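Local coordinates for transcriptional regulator, LacI family (Lactobacillus brevis, PDB 3JY6), which probably acts as a DNA-binding transcription factor of the LacI family, its regulatory part being a periplasmic binding protein domain, at residues His125-Thr130 with Gln170-Leu175; Ser131-Ser136 with Val153-Val158. All coordinates share one frame; numbering follows the deposited sequence.

Contact 1: His125-Thr130 with Gln170-Leu175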
loop_
_atom_site.group_PDB
_atom_site.type_symbol
_atom_site.label_atom_id
_atom_site.label_comp_id
_atom_site.label_asym_id
_atom_site.label_seq_id
_atom_site.Cartn_x
_atom_site.Cartn_y
_atom_site.Cartn_z
ATOM N N HIS A 125 -2.411 24.677 -20.667
ATOM C CA HIS A 125 -2.801 23.416 -21.278
ATOM C C HIS A 125 -2.778 22.266 -20.279
ATOM O O HIS A 125 -1.715 21.867 -19.805
ATOM C CB HIS A 125 -1.860 23.136 -22.448
ATOM C CG HIS A 125 -2.039 21.790 -23.072
ATOM N ND1 HIS A 125 -0.970 21.003 -23.437
ATOM C CD2 HIS A 125 -3.150 21.093 -23.401
ATOM C CE1 HIS A 125 -1.413 19.876 -23.962
ATOM N NE2 HIS A 125 -2.734 19.906 -23.952
ATOM N N VAL A 126 -3.950 21.728 -19.962
ATOM C CA VAL A 126 -4.023 20.633 -19.008
ATOM C C VAL A 126 -4.244 19.286 -19.681
ATOM O O VAL A 126 -5.133 19.125 -20.517
ATOM C CB VAL A 126 -5.142 20.863 -17.978
ATOM C CG1 VAL A 126 -5.035 19.826 -16.857
ATOM C CG2 VAL A 126 -5.052 22.271 -17.421
ATOM N N VAL A 127 -3.408 18.325 -19.314
ATOM C CA VAL A 127 -3.492 16.975 -19.844
ATOM C C VAL A 127 -3.971 16.111 -18.695
ATOM O O VAL A 127 -3.224 15.818 -17.764
ATOM C CB VAL A 127 -2.111 16.484 -20.342
ATOM C CG1 VAL A 127 -2.200 15.021 -20.775
ATOM C CG2 VAL A 127 -1.649 17.338 -21.516
ATOM N N VAL A 128 -5.237 15.721 -18.761
ATOM C CA VAL A 128 -5.849 14.907 -17.722
ATOM C C VAL A 128 -5.603 13.415 -17.945
ATOM O O VAL A 128 -5.923 12.878 -19.006
ATOM C CB VAL A 128 -7.369 15.142 -17.679
ATOM C CG1 VAL A 128 -7.978 14.370 -16.527
ATOM C CG2 VAL A 128 -7.673 16.630 -17.563
ATOM N N LEU A 129 -5.027 12.752 -16.949
ATOM C CA LEU A 129 -4.776 11.313 -17.024
ATOM C C LEU A 129 -5.723 10.694 -16.002
ATOM O O LEU A 129 -5.665 11.037 -14.813
ATOM C CB LEU A 129 -3.325 10.998 -16.669
ATOM C CG LEU A 129 -2.895 9.528 -16.672
ATOM C CD1 LEU A 129 -3.142 8.892 -18.050
ATOM C CD2 LEU A 129 -1.421 9.446 -16.285
ATOM N N THR A 130 -6.584 9.776 -16.443
ATOM C CA THR A 130 -7.566 9.203 -15.523
ATOM C C THR A 130 -8.094 7.807 -15.874
ATOM O O THR A 130 -7.896 7.299 -16.984
ATOM C CB THR A 130 -8.796 10.140 -15.451
ATOM O OG1 THR A 130 -9.736 9.657 -14.492
ATOM C CG2 THR A 130 -9.489 10.191 -16.806
ATOM N N GLN A 170 3.060 6.372 -24.433
ATOM C CA GLN A 170 3.203 7.041 -25.722
ATOM C C GLN A 170 2.134 8.095 -25.986
ATOM O O GLN A 170 2.422 9.154 -26.548
ATOM C CB GLN A 170 3.225 6.006 -26.856
ATOM C CG GLN A 170 4.484 5.156 -26.867
ATOM C CD GLN A 170 5.733 5.950 -27.235
ATOM O OE1 GLN A 170 6.859 5.457 -27.100
ATOM N NE2 GLN A 170 5.538 7.179 -27.715
ATOM N N ARG A 171 0.902 7.820 -25.582
ATOM C CA ARG A 171 -0.171 8.783 -25.790
ATOM C C ARG A 171 -0.001 10.026 -24.901
ATOM O O ARG A 171 -0.175 11.160 -25.353
ATOM C CB ARG A 171 -1.520 8.122 -25.515
ATOM C CG ARG A 171 -2.713 9.075 -25.538
ATOM C CD ARG A 171 -2.914 9.753 -26.896
ATOM N NE ARG A 171 -4.152 10.536 -26.909
ATOM C CZ ARG A 171 -4.633 11.167 -27.975
ATOM N NH1 ARG A 171 -3.979 11.114 -29.130
ATOM N NH2 ARG A 171 -5.774 11.842 -27.886
ATOM N N LEU A 172 0.341 9.810 -23.636
ATOM C CA LEU A 172 0.529 10.911 -22.698
ATOM C C LEU A 172 1.598 11.856 -23.233
ATOM O O LEU A 172 1.440 13.075 -23.203
ATOM C CB LEU A 172 0.957 10.370 -21.327
ATOM C CG LEU A 172 1.228 11.396 -20.215
ATOM C CD1 LEU A 172 -0.068 12.076 -19.820
ATOM C CD2 LEU A 172 1.848 10.695 -19.015
ATOM N N THR A 173 2.683 11.270 -23.721
ATOM C CA THR A 173 3.792 12.017 -24.287
ATOM C C THR A 173 3.343 12.756 -25.540
ATOM O O THR A 173 3.880 13.810 -25.876
ATOM C CB THR A 173 4.939 11.066 -24.632
ATOM O OG1 THR A 173 5.565 10.627 -23.418
ATOM C CG2 THR A 173 5.956 11.743 -25.532
ATOM N N GLN A 174 2.346 12.209 -26.224
ATOM C CA GLN A 174 1.832 12.825 -27.441
ATOM C C GLN A 174 0.995 14.056 -27.094
ATOM O O GLN A 174 1.165 15.130 -27.683
ATOM C CB GLN A 174 0.992 11.806 -28.220
ATOM C CG GLN A 174 0.482 12.295 -29.556
ATOM C CD GLN A 174 -0.386 11.262 -30.236
ATOM O OE1 GLN A 174 0.047 10.133 -30.483
ATOM N NE2 GLN A 174 -1.626 11.639 -30.537
ATOM N N LEU A 175 0.105 13.899 -26.117
ATOM C CA LEU A 175 -0.772 14.984 -25.687
ATOM C C LEU A 175 -0.013 16.132 -25.014
ATOM O O LEU A 175 -0.334 17.304 -25.212
ATOM C CB LEU A 175 -1.834 14.445 -24.729
ATOM C CG LEU A 175 -2.954 13.548 -25.268
ATOM C CD1 LEU A 175 -3.709 12.921 -24.111
ATOM C CD2 LEU A 175 -3.892 14.368 -26.131
#
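Val127 and Leu175, their CA atoms 6.7 Å apart, mark where helix 170-175 packs over strand 125-130, the two running nearly antiparallel (165°) with axes 9.5 Å apart at their closest. Alternate residues of the strand, His125, Val127 and Leu129, make the contact, and Leu172 and Leu175, one turn apart on the helix, answer them. Val127 is the middle piece. Its CG1, anti to the backbone N (chi1 175°), extends to Leu172 CD1 at 3.8 Å and also meets Leu175 CB at 4.0 Å, while CG2, the other branch, lies beside the Leu175 carbonyl oxygen. Further along the strand the packing is looser: Leu129 CD2 and Leu172 CD2 come no nearer than 4.4 Å, with Trp192 and Phe196 of helix 190-196 touching Leu129 and Leu172 respectively. At the other end His125 turns its ring edge to the helix, and CE1 meets Leu175 O in the ring plane at 3.1 Å. The ring nitrogens on either side of that carbon are both hydrogen-bonded, ND1 to Thr183 OG1 on one neighbouring strand and NE2 to Asp154 OD2 on the other, which fixes the rotation of the imidazole. A phenylalanine in place of His125 would probably leave the Asp154 carboxylate and the Thr183 hydroxyl without their ring nitrogens. The contact is thus apolar through its middle and polar at one end, where the carboxylate of Asp154 is likely to draw positive charge onto the imidazole and make CE1 a more favourable neighbour for the carbonyl oxygen of Leu175.

Contact 2: Ser131-Ser136 with Val153-Val158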
loop_
_atom_site.group_PDB
_atom_site.type_symbol
_atom_site.label_atom_id
_atom_site.label_comp_id
_atom_site.label_asym_id
_atom_site.label_seq_id
_atom_site.Cartn_x
_atom_site.Cartn_y
_atom_site.Cartn_z
ATOM N N SER A 131 -8.762 7.187 -14.907
ATOM C CA SER A 131 -9.397 5.902 -15.157
ATOM C C SER A 131 -10.697 6.367 -15.811
ATOM O O SER A 131 -11.086 7.519 -15.637
ATOM C CB SER A 131 -9.696 5.160 -13.855
ATOM O OG SER A 131 -8.496 4.783 -13.201
ATOM N N GLU A 132 -11.363 5.495 -16.559
ATOM C CA GLU A 132 -12.596 5.870 -17.247
ATOM C C GLU A 132 -13.565 6.740 -16.446
ATOM O O GLU A 132 -13.997 6.369 -15.351
ATOM C CB GLU A 132 -13.296 4.608 -17.756
ATOM C CG GLU A 132 -12.480 3.894 -18.830
ATOM C CD GLU A 132 -13.139 2.623 -19.327
ATOM O OE1 GLU A 132 -14.297 2.697 -19.805
ATOM O OE2 GLU A 132 -12.498 1.553 -19.243
ATOM N N LEU A 133 -13.903 7.896 -17.016
ATOM C CA LEU A 133 -14.797 8.869 -16.386
ATOM C C LEU A 133 -16.217 8.394 -16.065
ATOM O O LEU A 133 -16.712 8.648 -14.964
ATOM C CB LEU A 133 -14.869 10.139 -17.247
ATOM C CG LEU A 133 -13.633 11.045 -17.237
ATOM C CD1 LEU A 133 -13.637 11.960 -18.453
ATOM C CD2 LEU A 133 -13.611 11.862 -15.951
ATOM N N GLU A 134 -16.880 7.720 -17.003
ATOM C CA GLU A 134 -18.243 7.252 -16.745
ATOM C C GLU A 134 -18.310 6.328 -15.531
ATOM O O GLU A 134 -19.263 6.378 -14.757
ATOM C CB GLU A 134 -18.822 6.532 -17.969
ATOM C CG GLU A 134 -20.249 6.036 -17.756
ATOM C CD GLU A 134 -20.938 5.612 -19.047
ATOM O OE1 GLU A 134 -21.515 6.481 -19.735
ATOM O OE2 GLU A 134 -20.898 4.404 -19.376
ATOM N N LEU A 135 -17.286 5.499 -15.365
ATOM C CA LEU A 135 -17.214 4.548 -14.259
ATOM C C LEU A 135 -17.223 5.101 -12.838
ATOM O O LEU A 135 -17.387 4.335 -11.894
ATOM C CB LEU A 135 -15.983 3.650 -14.421
ATOM C CG LEU A 135 -16.173 2.316 -15.152
ATOM C CD1 LEU A 135 -16.587 2.550 -16.599
ATOM C CD2 LEU A 135 -14.880 1.521 -15.096
ATOM N N SER A 136 -17.056 6.409 -12.664
ATOM C CA SER A 136 -17.040 6.973 -11.313
ATOM C C SER A 136 -17.415 8.458 -11.230
ATOM O O SER A 136 -16.928 9.278 -12.009
ATOM C CB SER A 136 -15.655 6.746 -10.696
ATOM O OG SER A 136 -15.535 7.374 -9.433
ATOM N N VAL A 153 -7.802 21.726 -22.570
ATOM C CA VAL A 153 -7.820 20.536 -21.729
ATOM C C VAL A 153 -8.009 19.296 -22.585
ATOM O O VAL A 153 -8.972 19.195 -23.336
ATOM C CB VAL A 153 -8.964 20.590 -20.693
ATOM C CG1 VAL A 153 -8.960 19.328 -19.843
ATOM C CG2 VAL A 153 -8.815 21.811 -19.821
ATOM N N ASP A 154 -7.075 18.363 -22.481
ATOM C CA ASP A 154 -7.150 17.114 -23.223
ATOM C C ASP A 154 -7.282 16.006 -22.191
ATOM O O ASP A 154 -6.786 16.139 -21.072
ATOM C CB ASP A 154 -5.887 16.920 -24.053
ATOM C CG ASP A 154 -5.770 17.939 -25.169
ATOM O OD1 ASP A 154 -6.717 18.037 -25.988
ATOM O OD2 ASP A 154 -4.734 18.642 -25.231
ATOM N N VAL A 155 -7.948 14.914 -22.542
ATOM C CA VAL A 155 -8.132 13.831 -21.580
ATOM C C VAL A 155 -7.657 12.477 -22.077
ATOM O O VAL A 155 -7.884 12.115 -23.225
ATOM C CB VAL A 155 -9.616 13.726 -21.160
ATOM C CG1 VAL A 155 -10.473 13.445 -22.363
ATOM C CG2 VAL A 155 -9.801 12.634 -20.117
ATOM N N LEU A 156 -6.983 11.737 -21.203
ATOM C CA LEU A 156 -6.485 10.409 -21.535
ATOM C C LEU A 156 -7.014 9.377 -20.554
ATOM O O LEU A 156 -6.480 9.190 -19.451
ATOM C CB LEU A 156 -4.954 10.375 -21.544
ATOM C CG LEU A 156 -4.305 8.988 -21.634
ATOM C CD1 LEU A 156 -4.973 8.143 -22.711
ATOM C CD2 LEU A 156 -2.824 9.136 -21.914
ATOM N N GLU A 157 -8.078 8.708 -20.978
ATOM C CA GLU A 157 -8.715 7.678 -20.184
ATOM C C GLU A 157 -7.950 6.370 -20.303
ATOM O O GLU A 157 -7.534 5.972 -21.393
ATOM C CB GLU A 157 -10.155 7.503 -20.648
ATOM C CG GLU A 157 -11.003 8.718 -20.341
ATOM C CD GLU A 157 -12.417 8.595 -20.850
ATOM O OE1 GLU A 157 -12.679 8.973 -22.013
ATOM O OE2 GLU A 157 -13.271 8.109 -20.078
ATOM N N VAL A 158 -7.752 5.725 -19.157
ATOM C CA VAL A 158 -7.046 4.454 -19.074
ATOM C C VAL A 158 -8.063 3.446 -18.549
ATOM O O VAL A 158 -8.867 3.769 -17.673
ATOM C CB VAL A 158 -5.869 4.534 -18.076
ATOM C CG1 VAL A 158 -5.143 3.209 -18.021
ATOM C CG2 VAL A 158 -4.908 5.644 -18.481
#
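Ser131 and Val158 form a parallel beta bridge, CA to CA 4.8 Å, at the last residue of both strands; residues 132-136 then leave the sheet beside 153-158, part of the outermost strand of its sheet within the chain. Val158 O faces two groups of the departing chain: Glu132 N gives it a weak, bent hydrogen bond (129° at the hydrogen), and Ser131 CA makes a CH...O contact of 3.3 Å. The next amide is held by a side chain. Leu133 N donates to Glu157 OE2 over 3.1 Å in a fairly straight bond (160°), meeting the oxygen on its anti side and 18° out of the carboxylate plane. Glu157 runs extended beyond CG and crosses Leu133 at about a right angle, OE2 lying 3.8 Å from Leu133 CB. The loop belongs to a beta-alpha-beta unit: strand 125-131 ends here, Ser136 is the N-cap of helix 137-147, and that helix leads back to strand 152-158. A type I turn from Leu133 to Ser136 brings the chain into the helix. CD1 of Leu133 reaches Val155 CG2 at 4.2 Å, and Tyr143 of the helix touches the same leucine. Glu132 OE2 is hydrogen-bonded to Ser159 OG, and OE1 of Glu132 stays 5.5 Å from the like-charged Glu157 OE2. Ser131 OG is gripped by Glu160 OE2 and Trp192 NE1.

In the fold
The two contacts, centres about 11 Å apart, share the four-stranded parallel sheet ordered 152-158, 125-131, 183-187, 211-215. Along the chain, contact 2 is nested within the loop that contact 1 closes: strand 125-131, helix 137-147, strand 152-158, then helix 165-177. Contact 1 covers one face of the sheet with that last helix; contact 2 lies at the carboxyl end of strand 125-131. They join directly where Val158 N probably bonds to Thr130 O and where Arg171 CG packs on Leu156 CD2. Successive beta-alpha-beta units of this kind build each lobe of periplasmic binding protein domains; in relatives the carboxyl ends of these strands face the effector cleft, as they probably do here.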